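Arylmalonate decarboxylase (Bordetella bronchiseptica, PDB 3IXL) catalyses the enantioselective decarboxylation of 2-aryl-2-methylmalonates, releasing carbon dioxide and leaving 2-arylpropionates. Local coordinates at residues R26-L31 against D218-A223. The protein carries 2 engineered substitutions. Numbering follows the deposited sequence.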
loop_
_atom_site.group_PDB
_atom_site.type_symbol
_atom_site.label_atom_id
_atom_site.label_comp_id
_atom_site.label_asym_id
_atom_site.label_seq_id
_atom_site.Cartn_x
_atom_site.Cartn_y
_atom_site.Cartn_z
ATOM N N ARG A 26 1.436 -15.426 1.524
ATOM C CA ARG A 26 2.076 -15.803 0.275
ATOM C C ARG A 26 3.479 -15.207 0.160
ATOM O O ARG A 26 4.437 -15.900 -0.167
ATOM C CB ARG A 26 1.181 -15.373 -0.886
ATOM C CG ARG A 26 -0.131 -16.172 -0.948
ATOM C CD ARG A 26 -1.151 -15.581 -1.916
ATOM N NE ARG A 26 -0.758 -15.777 -3.307
ATOM C CZ ARG A 26 -1.355 -15.202 -4.351
ATOM N NH1 ARG A 26 -2.375 -14.365 -4.169
ATOM N NH2 ARG A 26 -0.918 -15.455 -5.578
ATOM N N LEU A 27 3.607 -13.928 0.486
ATOM C CA LEU A 27 4.900 -13.251 0.394
ATOM C C LEU A 27 5.896 -13.715 1.445
ATOM O O LEU A 27 7.066 -13.969 1.144
ATOM C CB LEU A 27 4.719 -11.739 0.535
ATOM C CG LEU A 27 3.992 -11.017 -0.594
ATOM C CD1 LEU A 27 3.634 -9.607 -0.150
ATOM C CD2 LEU A 27 4.864 -10.989 -1.826
ATOM N N TYR A 28 5.421 -13.785 2.687
ATOM C CA TYR A 28 6.263 -14.047 3.844
ATOM C C TYR A 28 5.615 -15.119 4.711
ATOM O O TYR A 28 5.199 -14.834 5.835
ATOM C CB TYR A 28 6.450 -12.754 4.651
ATOM C CG TYR A 28 7.157 -11.639 3.903
ATOM C CD1 TYR A 28 6.438 -10.576 3.367
ATOM C CD2 TYR A 28 8.548 -11.637 3.762
ATOM C CE1 TYR A 28 7.077 -9.540 2.691
ATOM C CE2 TYR A 28 9.203 -10.611 3.089
ATOM C CZ TYR A 28 8.461 -9.557 2.566
ATOM O OH TYR A 28 9.081 -8.528 1.884
ATOM N N PRO A 29 5.542 -16.368 4.201
ATOM C CA PRO A 29 4.797 -17.414 4.903
ATOM C C PRO A 29 5.344 -17.741 6.284
ATOM O O PRO A 29 4.595 -18.244 7.123
ATOM C CB PRO A 29 4.945 -18.642 3.996
ATOM C CG PRO A 29 6.056 -18.336 3.081
ATOM C CD PRO A 29 6.115 -16.853 2.931
ATOM N N ASP A 30 6.617 -17.448 6.524
ATOM C CA ASP A 30 7.223 -17.783 7.817
ATOM C C ASP A 30 7.362 -16.601 8.778
ATOM O O ASP A 30 8.029 -16.702 9.806
ATOM C CB ASP A 30 8.528 -18.539 7.604
ATOM C CG ASP A 30 8.314 -19.871 6.875
ATOM O OD1 ASP A 30 7.183 -20.423 6.919
ATOM O OD2 ASP A 30 9.278 -20.364 6.262
ATOM N N LEU A 31 6.702 -15.489 8.456
ATOM C CA LEU A 31 6.663 -14.337 9.354
ATOM C C LEU A 31 5.290 -14.187 10.003
ATOM O O LEU A 31 4.276 -14.403 9.342
ATOM C CB LEU A 31 7.029 -13.050 8.612
ATOM C CG LEU A 31 8.435 -12.936 8.035
ATOM C CD1 LEU A 31 8.640 -11.504 7.563
ATOM C CD2 LEU A 31 9.518 -13.318 9.034
ATOM N N ASP A 218 7.598 -3.096 3.034
ATOM C CA ASP A 218 8.032 -1.949 3.815
ATOM C C ASP A 218 7.981 -2.227 5.314
ATOM O O ASP A 218 8.867 -1.789 6.056
ATOM C CB ASP A 218 7.143 -0.760 3.442
ATOM C CG ASP A 218 7.410 0.465 4.273
ATOM O OD1 ASP A 218 6.523 0.831 5.088
ATOM O OD2 ASP A 218 8.479 1.087 4.071
ATOM N N ALA A 219 6.953 -2.952 5.762
ATOM C CA ALA A 219 6.859 -3.340 7.169
ATOM C C ALA A 219 7.988 -4.294 7.546
ATOM O O ALA A 219 8.593 -4.170 8.615
ATOM C CB ALA A 219 5.512 -3.978 7.450
ATOM N N VAL A 220 8.288 -5.232 6.650
ATOM C CA VAL A 220 9.374 -6.183 6.883
ATOM C C VAL A 220 10.719 -5.461 6.877
ATOM O O VAL A 220 11.611 -5.771 7.677
ATOM C CB VAL A 220 9.327 -7.344 5.865
ATOM C CG1 VAL A 220 10.560 -8.213 5.958
ATOM C CG2 VAL A 220 8.074 -8.175 6.090
ATOM N N ARG A 221 10.850 -4.484 5.989
ATOM C CA ARG A 221 12.012 -3.581 5.973
ATOM C C ARG A 221 12.220 -2.942 7.349
ATOM O O ARG A 221 13.323 -2.979 7.904
ATOM C CB ARG A 221 11.816 -2.489 4.915
ATOM C CG ARG A 221 12.891 -1.399 4.922
ATOM C CD ARG A 221 12.479 -0.173 4.125
ATOM N NE ARG A 221 11.313 0.513 4.700
ATOM C CZ ARG A 221 11.347 1.349 5.741
ATOM N NH1 ARG A 221 10.218 1.929 6.158
ATOM N NH2 ARG A 221 12.492 1.604 6.381
ATOM N N LEU A 222 11.147 -2.370 7.893
ATOM C CA LEU A 222 11.194 -1.669 9.174
ATOM C C LEU A 222 11.514 -2.583 10.339
ATOM O O LEU A 222 12.078 -2.138 11.344
ATOM C CB LEU A 222 9.862 -0.978 9.444
ATOM C CG LEU A 222 9.790 0.542 9.400
ATOM C CD1 LEU A 222 8.579 0.967 10.203
ATOM C CD2 LEU A 222 11.057 1.194 9.962
ATOM N N ALA A 223 11.128 -3.853 10.214
ATOM C CA ALA A 223 11.423 -4.869 11.228
ATOM C C ALA A 223 12.919 -5.194 11.329
ATOM O O ALA A 223 13.359 -5.806 12.305
ATOM C CB ALA A 223 10.604 -6.134 10.964
#
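Y28, the first residue past helix 23-27, turns the face of its ring to V220 on helix 211-222. V220 CG2 lies over the middle of that ring, 3.8 Å from the centroid and only 10° off its normal, a CH-pi contact. The flat ring suits this place because one methyl of the valine can settle on its face, while branching at CB lets the other approach ring atom CE2; its chi1 of -62°, with CG anti to the carbonyl carbon, helps carry the ring out to the helix. F216 and W217 of the same helix also touch Y28. P29 and D30 form the middle of a type I turn, with P29 in the first central position, where its ring-restricted phi fits, and the turn is closed by L31 N bonding to Y28 O at 3.1 Å. By reversing the chain, it returns L31 to the same valine: L31 CD1 packs 3.7 Å from V220 CG2, so this one methyl serves both ring and leucine. V220 CG1, anti to the backbone N (chi1 171°), reaches Y28 CE2 at 4.0 Å, while I9 of strand 8-13 gives the valine a further neighbour. D218 and R221 point away and pair with each other, D218 OD2 accepting from both NE and NH1 of R221. The contact is therefore purely apolar, and dispersion and the exclusion of water probably supply most of what this valine contributes.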